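Long-range contacts in fiber protein (Raptor siadenovirus a, PDB 5FJL), which builds the adenovirus fibre, here represented by its trimeric head domain, through which the virion probably attaches to a receptor on the host cell: residues A[84-89]-A[159-164]; A[117-122]-A[132-137]; A[38-43]-A[56-61]. One frame throughout, in Å; residues are numbered along the deposited sequence.

Contact 1 of 3, residues A[84-89]-A[159-164]; sequences LTFKGA and QYMHIV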
loop_
_atom_site.group_PDB
_atom_site.type_symbol
_atom_site.label_atom_id
_atom_site.label_comp_id
_atom_site.label_asym_id
_atom_site.label_seq_id
_atom_site.Cartn_x
_atom_site.Cartn_y
_atom_site.Cartn_z
ATOM N N LEU A 84 11.776 -12.884 -1.860
ATOM C CA LEU A 84 11.933 -13.522 -0.589
ATOM C C LEU A 84 10.939 -14.686 -0.546
ATOM O O LEU A 84 9.720 -14.468 -0.633
ATOM C CB LEU A 84 11.644 -12.529 0.531
ATOM C CG LEU A 84 12.042 -12.921 1.915
ATOM C CD1 LEU A 84 13.560 -13.127 1.986
ATOM C CD2 LEU A 84 11.616 -11.765 2.818
ATOM N N THR A 85 11.439 -15.908 -0.393
ATOM C CA THR A 85 10.628 -17.108 -0.562
ATOM C C THR A 85 10.410 -17.821 0.758
ATOM O O THR A 85 11.345 -18.078 1.531
ATOM C CB THR A 85 11.300 -18.053 -1.569
ATOM O OG1 THR A 85 11.358 -17.389 -2.843
ATOM C CG2 THR A 85 10.570 -19.391 -1.714
ATOM N N PHE A 86 9.144 -18.118 1.011
ATOM C CA PHE A 86 8.714 -18.938 2.143
ATOM C C PHE A 86 8.146 -20.244 1.616
ATOM O O PHE A 86 7.498 -20.274 0.559
ATOM C CB PHE A 86 7.642 -18.223 2.967
ATOM C CG PHE A 86 8.135 -16.971 3.619
ATOM C CD1 PHE A 86 8.274 -15.791 2.907
ATOM C CD2 PHE A 86 8.571 -16.986 4.929
ATOM C CE1 PHE A 86 8.792 -14.650 3.498
ATOM C CE2 PHE A 86 9.059 -15.845 5.544
ATOM C CZ PHE A 86 9.179 -14.674 4.842
ATOM N N LYS A 87 8.339 -21.313 2.353
ATOM C CA LYS A 87 7.761 -22.601 2.044
ATOM C C LYS A 87 6.424 -22.759 2.744
ATOM O O LYS A 87 6.211 -22.164 3.804
ATOM C CB LYS A 87 8.691 -23.724 2.543
ATOM C CG LYS A 87 10.054 -23.710 1.893
ATOM C CD LYS A 87 10.893 -24.912 2.358
ATOM C CE LYS A 87 10.392 -26.268 1.805
ATOM N NZ LYS A 87 10.365 -26.561 0.314
ATOM N N GLY A 88 5.560 -23.644 2.249
ATOM C CA GLY A 88 4.371 -24.000 3.021
ATOM C C GLY A 88 4.657 -24.387 4.470
ATOM O O GLY A 88 3.900 -24.055 5.390
ATOM N N ALA A 89 5.781 -25.070 4.671
ATOM C CA ALA A 89 6.227 -25.502 5.981
ATOM C C ALA A 89 6.526 -24.368 6.935
ATOM O O ALA A 89 6.629 -24.622 8.143
ATOM C CB ALA A 89 7.453 -26.384 5.853
ATOM N N GLN A 159 2.590 -24.354 -1.488
ATOM C CA GLN A 159 3.923 -24.881 -1.698
ATOM C C GLN A 159 4.959 -23.795 -1.432
ATOM O O GLN A 159 5.885 -23.999 -0.651
ATOM C CB GLN A 159 4.050 -25.478 -3.100
ATOM C CG GLN A 159 3.013 -26.547 -3.414
ATOM C CD GLN A 159 3.114 -27.794 -2.562
ATOM O OE1 GLN A 159 4.181 -28.187 -2.133
ATOM N NE2 GLN A 159 1.964 -28.400 -2.271
ATOM N N TYR A 160 4.777 -22.624 -2.053
ATOM C CA TYR A 160 5.647 -21.487 -1.833
ATOM C C TYR A 160 4.858 -20.196 -1.793
ATOM O O TYR A 160 3.852 -20.090 -2.493
ATOM C CB TYR A 160 6.744 -21.354 -2.918
ATOM C CG TYR A 160 7.638 -22.560 -2.938
ATOM C CD1 TYR A 160 8.731 -22.627 -2.084
ATOM C CD2 TYR A 160 7.347 -23.629 -3.742
ATOM C CE1 TYR A 160 9.525 -23.766 -2.051
ATOM C CE2 TYR A 160 8.125 -24.768 -3.724
ATOM C CZ TYR A 160 9.210 -24.819 -2.878
ATOM O OH TYR A 160 10.009 -25.979 -2.823
ATOM N N MET A 161 5.378 -19.248 -1.017
ATOM C CA MET A 161 4.980 -17.835 -1.170
ATOM C C MET A 161 6.209 -17.056 -1.506
ATOM O O MET A 161 7.142 -17.046 -0.700
ATOM C CB MET A 161 4.355 -17.282 0.109
ATOM C CG MET A 161 3.968 -15.807 0.003
ATOM S SD MET A 161 3.360 -15.039 1.532
ATOM C CE MET A 161 4.870 -14.843 2.418
ATOM N N HIS A 162 6.176 -16.349 -2.621
ATOM C CA HIS A 162 7.268 -15.469 -3.003
ATOM C C HIS A 162 6.855 -14.024 -2.772
ATOM O O HIS A 162 5.865 -13.602 -3.353
ATOM C CB HIS A 162 7.642 -15.654 -4.473
ATOM C CG HIS A 162 7.992 -17.066 -4.849
ATOM N ND1 HIS A 162 9.126 -17.686 -4.374
ATOM C CD2 HIS A 162 7.368 -17.966 -5.644
ATOM C CE1 HIS A 162 9.193 -18.907 -4.890
ATOM N NE2 HIS A 162 8.141 -19.107 -5.648
ATOM N N ILE A 163 7.590 -13.295 -1.963
ATOM C CA ILE A 163 7.401 -11.837 -1.851
ATOM C C ILE A 163 8.238 -11.187 -2.944
ATOM O O ILE A 163 9.468 -11.258 -2.904
ATOM C CB ILE A 163 7.810 -11.286 -0.466
ATOM C CG1 ILE A 163 7.098 -12.040 0.673
ATOM C CG2 ILE A 163 7.625 -9.776 -0.424
ATOM C CD1 ILE A 163 7.429 -11.546 2.047
ATOM N N VAL A 164 7.587 -10.567 -3.902
ATOM C CA VAL A 164 8.247 -9.925 -5.017
ATOM C C VAL A 164 8.727 -8.526 -4.634
ATOM O O VAL A 164 9.883 -8.170 -4.837
ATOM C CB VAL A 164 7.331 -9.854 -6.231
ATOM C CG1 VAL A 164 8.016 -9.084 -7.371
ATOM C CG2 VAL A 164 6.913 -11.254 -6.673
HETATM O O HOH W 1 7.652 -26.116 -0.095
#
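Two neighbouring antiparallel strands of the fibre-head β-sandwich meet here, the end of 78-87 against the start of 160-171, and the pairing puts polar and apolar side chains on different faces. L84 and F86 each exchange two backbone hydrogen bonds with their partners, I163 and M161; that from F86 N to M161 O is almost straight, 178° at the hydrogen. On the face of T85 and K87, T85 OG1 and H162 ND1 share a hydrogen bond of 2.7 Å, the hydroxyl lying in the imidazole plane at the ring edge. T85 OG1 stands beside its own backbone N (chi1 -63°), which aims it at the histidine, while CG2 reaches 3.7 Å from CD1 of Y160. K87 runs alongside Y160, bent at its last two torsions. Its ammonium thereby gives a 2.8 Å bond from NZ to a water, which in turn donates a hydrogen bond to Q159 O and rests over one face of the Y160 ring, offset toward the rim. Q159 O also accepts from G88 N, 2.9 Å away and well above the carbonyl plane, so two donors grip this oxygen where the paired strands end. Just here Q159 and Y160 form a classic β-bulge opposite I122 of strand 115-122, the neighbour of 160-171 on its other edge. On the largely buried face of L84, F86, M161 and I163, F86 and M161 lie side by side, with the methionine CE 3.6 Å from CD1 of F86. A bend at chi3 (75°) turns that methyl to the ring. I163 comes to the same ring obliquely, its CD1 3.7 Å from F86 CE1, while I102 of strand 99-103 touches both F86 and M161 within the core.

Contact 2 of 3, residues A[117-122]-A[132-137]; sequences ALCIFI and CMMQFL
At the edge of the F121 ring, almost in its plane, sits the sulfur of C132 in one of its two modelled conformers: SG is 5.0 Å from the ring centroid and 87° off the normal, a Cys sulfur-aromatic contact made edge-on and to that extent tentative. The nearest ring atom is CE1, 3.8 Å from C132 SG. R150 makes a cation-π contact with the same ring, and M161 of strand 160-171 also packs on it. Two residues before F121, C119 directs its side chain at the opposing strand, and its SG meets the methyl CE of M134 at 3.7 Å. That methyl is shared: A117 CB also lies 3.7 Å from M134 CE. M134 reaches between them because CG occupies the crowded position between backbone N and carbonyl carbon (chi1 58°), after which the chain bends again at chi3. The two segments belong to the β-hairpin 115-122/127-138 but meet as a bridge at a single pair, A117 with C132, joined by bonds in both directions: A117 N to C132 O at 2.8 Å and C132 N to A117 O at 2.9 Å. Beyond it C119 and F121 pair with E130 and Y128, so residues 132-137 carry on past the start of 117-122, and the axes diverge at 107°, consistent with a strongly twisted or coiled hairpin. With SG of C119 and SG of C132 4.4 Å apart, no disulfide links them in this conformer; beyond the backbone pair, thiols, thioether and ring meet mainly through dispersion and weak sulfur contacts.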
loop_
_atom_site.group_PDB
_atom_site.type_symbol
_atom_site.label_atom_id
_atom_site.label_comp_id
_atom_site.label_asym_id
_atom_site.label_seq_id
_atom_site.Cartn_x
_atom_site.Cartn_y
_atom_site.Cartn_z
ATOM N N ALA A 117 2.237 -5.708 -0.129
ATOM C CA ALA A 117 3.209 -6.514 -0.873
ATOM C C ALA A 117 2.594 -7.098 -2.091
ATOM O O ALA A 117 1.408 -7.363 -2.112
ATOM C CB ALA A 117 3.705 -7.666 -0.031
ATOM N N LEU A 118 3.417 -7.322 -3.121
ATOM C CA LEU A 118 3.074 -8.171 -4.255
ATOM C C LEU A 118 3.648 -9.557 -3.973
ATOM O O LEU A 118 4.870 -9.686 -3.835
ATOM C CB LEU A 118 3.690 -7.631 -5.550
ATOM C CG LEU A 118 3.549 -8.608 -6.730
ATOM C CD1 LEU A 118 2.091 -8.865 -7.033
ATOM C CD2 LEU A 118 4.285 -8.082 -7.934
ATOM N N CYS A 119 2.786 -10.542 -3.854
ATOM C CA CYS A 119 3.174 -11.930 -3.554
ATOM C C CYS A 119 2.710 -12.846 -4.637
ATOM O O CYS A 119 1.686 -12.630 -5.316
ATOM C CB CYS A 119 2.572 -12.398 -2.249
ATOM S SG CYS A 119 3.237 -11.445 -0.842
ATOM N N ILE A 120 3.445 -13.957 -4.784
ATOM C CA ILE A 120 3.087 -15.041 -5.676
ATOM C C ILE A 120 2.945 -16.284 -4.822
ATOM O O ILE A 120 3.869 -16.643 -4.103
ATOM C CB ILE A 120 4.125 -15.256 -6.791
ATOM C CG1 ILE A 120 4.236 -14.004 -7.688
ATOM C CG2 ILE A 120 3.767 -16.467 -7.631
ATOM C CD1 ILE A 120 5.483 -13.987 -8.526
ATOM N N PHE A 121 1.777 -16.907 -4.870
ATOM C CA PHE A 121 1.509 -18.158 -4.164
ATOM C C PHE A 121 1.489 -19.285 -5.163
ATOM O O PHE A 121 0.746 -19.235 -6.132
ATOM C CB PHE A 121 0.169 -18.115 -3.388
ATOM C CG PHE A 121 0.153 -17.067 -2.304
ATOM C CD1 PHE A 121 -0.272 -15.766 -2.572
ATOM C CD2 PHE A 121 0.554 -17.369 -1.008
ATOM C CE1 PHE A 121 -0.257 -14.802 -1.583
ATOM C CE2 PHE A 121 0.550 -16.389 -0.022
ATOM C CZ PHE A 121 0.166 -15.105 -0.325
ATOM N N ILE A 122 2.339 -20.277 -4.921
ATOM C CA ILE A 122 2.408 -21.486 -5.747
ATOM C C ILE A 122 1.730 -22.613 -5.000
ATOM O O ILE A 122 2.115 -22.939 -3.872
ATOM C CB ILE A 122 3.871 -21.879 -6.035
ATOM C CG1 ILE A 122 4.673 -20.701 -6.589
ATOM C CG2 ILE A 122 3.921 -23.110 -6.920
ATOM C CD1 ILE A 122 4.225 -20.186 -7.898
ATOM N N CYS A 132 -1.230 -8.118 -1.311
ATOM C CA CYS A 132 -1.577 -8.573 0.058
ATOM C C CYS A 132 -1.110 -7.534 1.027
ATOM O O CYS A 132 -0.331 -6.650 0.647
ATOM C CB CYS A 132 -0.847 -9.874 0.437
ATOM S SG CYS A 132 -1.168 -11.279 -0.639
ATOM N N MET A 133 -1.526 -7.602 2.279
ATOM C CA MET A 133 -0.908 -6.786 3.323
ATOM C C MET A 133 -0.178 -7.700 4.277
ATOM O O MET A 133 -0.615 -8.834 4.529
ATOM C CB MET A 133 -1.895 -5.933 4.045
ATOM C CG MET A 133 -2.562 -4.900 3.098
ATOM S SD MET A 133 -3.241 -3.471 3.921
ATOM C CE MET A 133 -1.715 -2.497 4.036
ATOM N N MET A 134 0.937 -7.242 4.771
ATOM C CA MET A 134 1.676 -8.006 5.784
ATOM C C MET A 134 2.125 -7.147 6.903
ATOM O O MET A 134 2.313 -5.944 6.770
ATOM C CB MET A 134 2.726 -8.820 5.179
ATOM C CG MET A 134 3.719 -8.103 4.408
ATOM S SD MET A 134 4.941 -9.229 3.632
ATOM C CE MET A 134 4.061 -10.310 2.555
ATOM N N GLN A 135 2.279 -7.773 8.067
ATOM C CA GLN A 135 2.552 -7.031 9.280
ATOM C C GLN A 135 3.329 -7.905 10.246
ATOM O O GLN A 135 2.988 -9.065 10.400
ATOM C CB GLN A 135 1.204 -6.648 9.925
ATOM C CG GLN A 135 1.267 -5.789 11.125
ATOM C CD GLN A 135 -0.092 -5.204 11.474
ATOM O OE1 GLN A 135 -1.119 -5.558 10.879
ATOM N NE2 GLN A 135 -0.068 -4.249 12.347
ATOM N N PHE A 136 4.336 -7.356 10.890
ATOM C CA PHE A 136 5.086 -8.072 11.950
ATOM C C PHE A 136 4.376 -7.762 13.270
ATOM O O PHE A 136 4.151 -6.592 13.622
ATOM C CB PHE A 136 6.532 -7.627 11.991
ATOM C CG PHE A 136 7.373 -8.159 10.877
ATOM C CD1 PHE A 136 8.003 -9.391 10.994
ATOM C CD2 PHE A 136 7.558 -7.427 9.699
ATOM C CE1 PHE A 136 8.803 -9.890 9.986
ATOM C CE2 PHE A 136 8.349 -7.914 8.693
ATOM C CZ PHE A 136 8.993 -9.133 8.825
ATOM N N LEU A 137 4.080 -8.813 14.014
ATOM C CA LEU A 137 3.372 -8.710 15.311
ATOM C C LEU A 137 4.082 -9.620 16.312
ATOM O O LEU A 137 4.753 -10.556 15.928
ATOM C CB LEU A 137 1.929 -9.144 15.159
ATOM C CG LEU A 137 1.017 -8.308 14.270
ATOM C CD1 LEU A 137 -0.344 -8.983 14.167
ATOM C CD2 LEU A 137 0.868 -6.890 14.798
#

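Contact 3 of 3, residues A[38-43]-A[56-61]; sequences SYSDGH and KTRVTS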
loop_
_atom_site.group_PDB
_atom_site.type_symbol
_atom_site.label_atom_id
_atom_site.label_comp_id
_atom_site.label_asym_id
_atom_site.label_seq_id
_atom_site.Cartn_x
_atom_site.Cartn_y
_atom_site.Cartn_z
ATOM N N SER A 38 19.764 6.458 13.672
ATOM C CA SER A 38 20.587 5.285 13.968
ATOM C C SER A 38 19.997 4.099 13.220
ATOM O O SER A 38 18.905 4.209 12.653
ATOM C CB SER A 38 20.663 5.024 15.476
ATOM O OG SER A 38 19.391 4.728 16.025
ATOM N N TYR A 39 20.755 3.008 13.180
ATOM C CA TYR A 39 20.442 1.845 12.357
ATOM C C TYR A 39 20.686 0.610 13.180
ATOM O O TYR A 39 21.592 0.589 14.025
ATOM C CB TYR A 39 21.350 1.822 11.122
ATOM C CG TYR A 39 21.350 3.132 10.351
ATOM C CD1 TYR A 39 20.389 3.375 9.357
ATOM C CD2 TYR A 39 22.278 4.153 10.636
ATOM C CE1 TYR A 39 20.364 4.575 8.655
ATOM C CE2 TYR A 39 22.254 5.367 9.940
ATOM C CZ TYR A 39 21.296 5.568 8.940
ATOM O OH TYR A 39 21.256 6.751 8.225
ATOM N N SER A 40 19.873 -0.422 12.992
ATOM C CA SER A 40 20.128 -1.724 13.608
ATOM C C SER A 40 19.829 -2.812 12.590
ATOM O O SER A 40 18.860 -2.701 11.848
ATOM C CB SER A 40 19.242 -1.921 14.831
ATOM O OG SER A 40 19.473 -3.172 15.466
ATOM N N ASP A 41 20.646 -3.838 12.557
ATOM C CA ASP A 41 20.444 -4.998 11.704
ATOM C C ASP A 41 19.965 -6.116 12.589
ATOM O O ASP A 41 20.333 -6.213 13.769
ATOM C CB ASP A 41 21.739 -5.427 11.024
ATOM C CG ASP A 41 22.188 -4.448 9.942
ATOM O OD1 ASP A 41 21.342 -3.745 9.365
ATOM O OD2 ASP A 41 23.402 -4.374 9.675
ATOM N N GLY A 42 19.144 -6.995 12.023
ATOM C CA GLY A 42 18.712 -8.182 12.722
ATOM C C GLY A 42 18.269 -9.271 11.762
ATOM O O GLY A 42 18.323 -9.134 10.549
ATOM N N HIS A 43 17.868 -10.402 12.321
ATOM C CA HIS A 43 17.331 -11.483 11.526
ATOM C C HIS A 43 16.374 -12.331 12.318
ATOM O O HIS A 43 16.346 -12.309 13.551
ATOM C CB HIS A 43 18.459 -12.348 10.896
ATOM C CG HIS A 43 19.191 -13.226 11.858
ATOM N ND1 HIS A 43 20.300 -12.790 12.538
ATOM C CD2 HIS A 43 18.964 -14.490 12.277
ATOM C CE1 HIS A 43 20.754 -13.777 13.308
ATOM N NE2 HIS A 43 19.991 -14.823 13.130
ATOM N N LYS A 56 16.674 -1.847 10.397
ATOM C CA LYS A 56 15.793 -0.813 10.965
ATOM C C LYS A 56 16.534 0.509 10.912
ATOM O O LYS A 56 17.725 0.578 11.266
ATOM C CB LYS A 56 15.468 -1.136 12.405
ATOM C CG LYS A 56 14.758 -2.444 12.599
ATOM C CD LYS A 56 14.504 -2.759 14.054
ATOM C CE LYS A 56 13.317 -2.021 14.630
ATOM N NZ LYS A 56 12.853 -2.676 15.879
ATOM N N THR A 57 15.864 1.538 10.420
ATOM C CA THR A 57 16.337 2.916 10.436
ATOM C C THR A 57 15.437 3.699 11.378
ATOM O O THR A 57 14.230 3.779 11.162
ATOM C CB THR A 57 16.285 3.516 9.014
ATOM O OG1 THR A 57 17.121 2.749 8.144
ATOM C CG2 THR A 57 16.747 4.967 8.998
ATOM N N ARG A 58 16.017 4.289 12.431
ATOM C CA ARG A 58 15.262 5.038 13.420
ATOM C C ARG A 58 15.446 6.522 13.214
ATOM O O ARG A 58 16.583 6.994 13.264
ATOM C CB ARG A 58 15.760 4.735 14.824
ATOM C CG ARG A 58 15.876 3.274 15.158
ATOM C CD ARG A 58 15.977 3.053 16.668
ATOM N NE ARG A 58 15.506 1.724 17.082
ATOM C CZ ARG A 58 16.018 0.549 16.693
ATOM N NH1 ARG A 58 17.034 0.482 15.839
ATOM N NH2 ARG A 58 15.485 -0.587 17.161
ATOM N N VAL A 59 14.344 7.246 13.029
ATOM C CA VAL A 59 14.357 8.717 13.070
ATOM C C VAL A 59 13.324 9.226 14.077
ATOM O O VAL A 59 12.113 9.211 13.814
ATOM C CB VAL A 59 14.159 9.332 11.678
ATOM C CG1 VAL A 59 15.471 9.291 10.918
ATOM C CG2 VAL A 59 13.078 8.615 10.890
ATOM N N THR A 60 13.825 9.666 15.235
ATOM C CA THR A 60 13.010 9.961 16.420
ATOM C C THR A 60 12.193 8.717 16.824
ATOM O O THR A 60 12.756 7.619 16.872
ATOM C CB THR A 60 12.127 11.223 16.227
ATOM O OG1 THR A 60 10.917 10.861 15.555
ATOM C CG2 THR A 60 12.856 12.306 15.422
ATOM N N SER A 61 10.885 8.874 17.077
ATOM C CA SER A 61 10.009 7.758 17.457
ATOM C C SER A 61 9.447 6.944 16.285
ATOM O O SER A 61 8.616 6.052 16.518
ATOM C CB SER A 61 8.825 8.263 18.299
ATOM O OG SER A 61 7.985 9.123 17.536
HETATM O O HOH W 2 18.932 2.030 16.432
#
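R58 lays its aliphatic chain against S38 and brings its guanidinium to S40. From the CB, 3.8 Å from OG of S38, through CG to CD, which stays 3.9 Å from that same OG, the side chain skirts the serine hydroxyl; the chain then remains extended to NE, and a turn at chi4 (61°) sets the guanidinium so that NH1 faces S40. There NH1 stops 3.4 Å from CB of S40, in the conformer described here, with that carbon at the edge of the guanidinium, near its plane. A water hydrogen-bonded to S38 OG, 2.8 Å away, also lies close to NH1 of R58; that second bond is weak and its shortness makes it doubtful, so a bridge is only possible. These side chains stand on one face of the antiparallel hairpin of strands 38-45 and 51-59, at the N-terminal end of the head: S38 with R58 and S40 with K56 are hydrogen-bonded pairs, though S38 N to R58 O stretches to 3.3 Å. Between them Y39 faces T57 in a non-hydrogen-bonded pair, and the two side chains run alongside on the other face. The threonine OG1 sits at the edge of the tyrosine ring, 3.5 Å from CD1 of Y39, while its CG2 touches Y39 CE1 at 3.7 Å. The phenol OH hydrogen-bonds to S61 OG of the second subunit, just as S61 OG here meets Y39 OH of the third.

Overall arrangement
Along the chain, contact 3 closes first; contact 1 then opens at 84-89 and closes only at 159-164, with both segments of contact 2 falling between. Contact 1 joins strands far apart in sequence, contact 2 the two arms of a hairpin. Their centres are 10 Å apart and they touch, since strand 115-122 runs beside 160-171: H162 N probably bonds I120 O, and V164 packs on I120. Contact 3 lies 26 Å from contact 1 and 22 Å from contact 2, centre to centre, touching neither, although strand 62-67 connects its hairpin to 160-171. Contact 3 bonds to both other subunits, and contacts 1 and 2 also reach neighbouring subunits, so the same sheet supplies core and trimer interface.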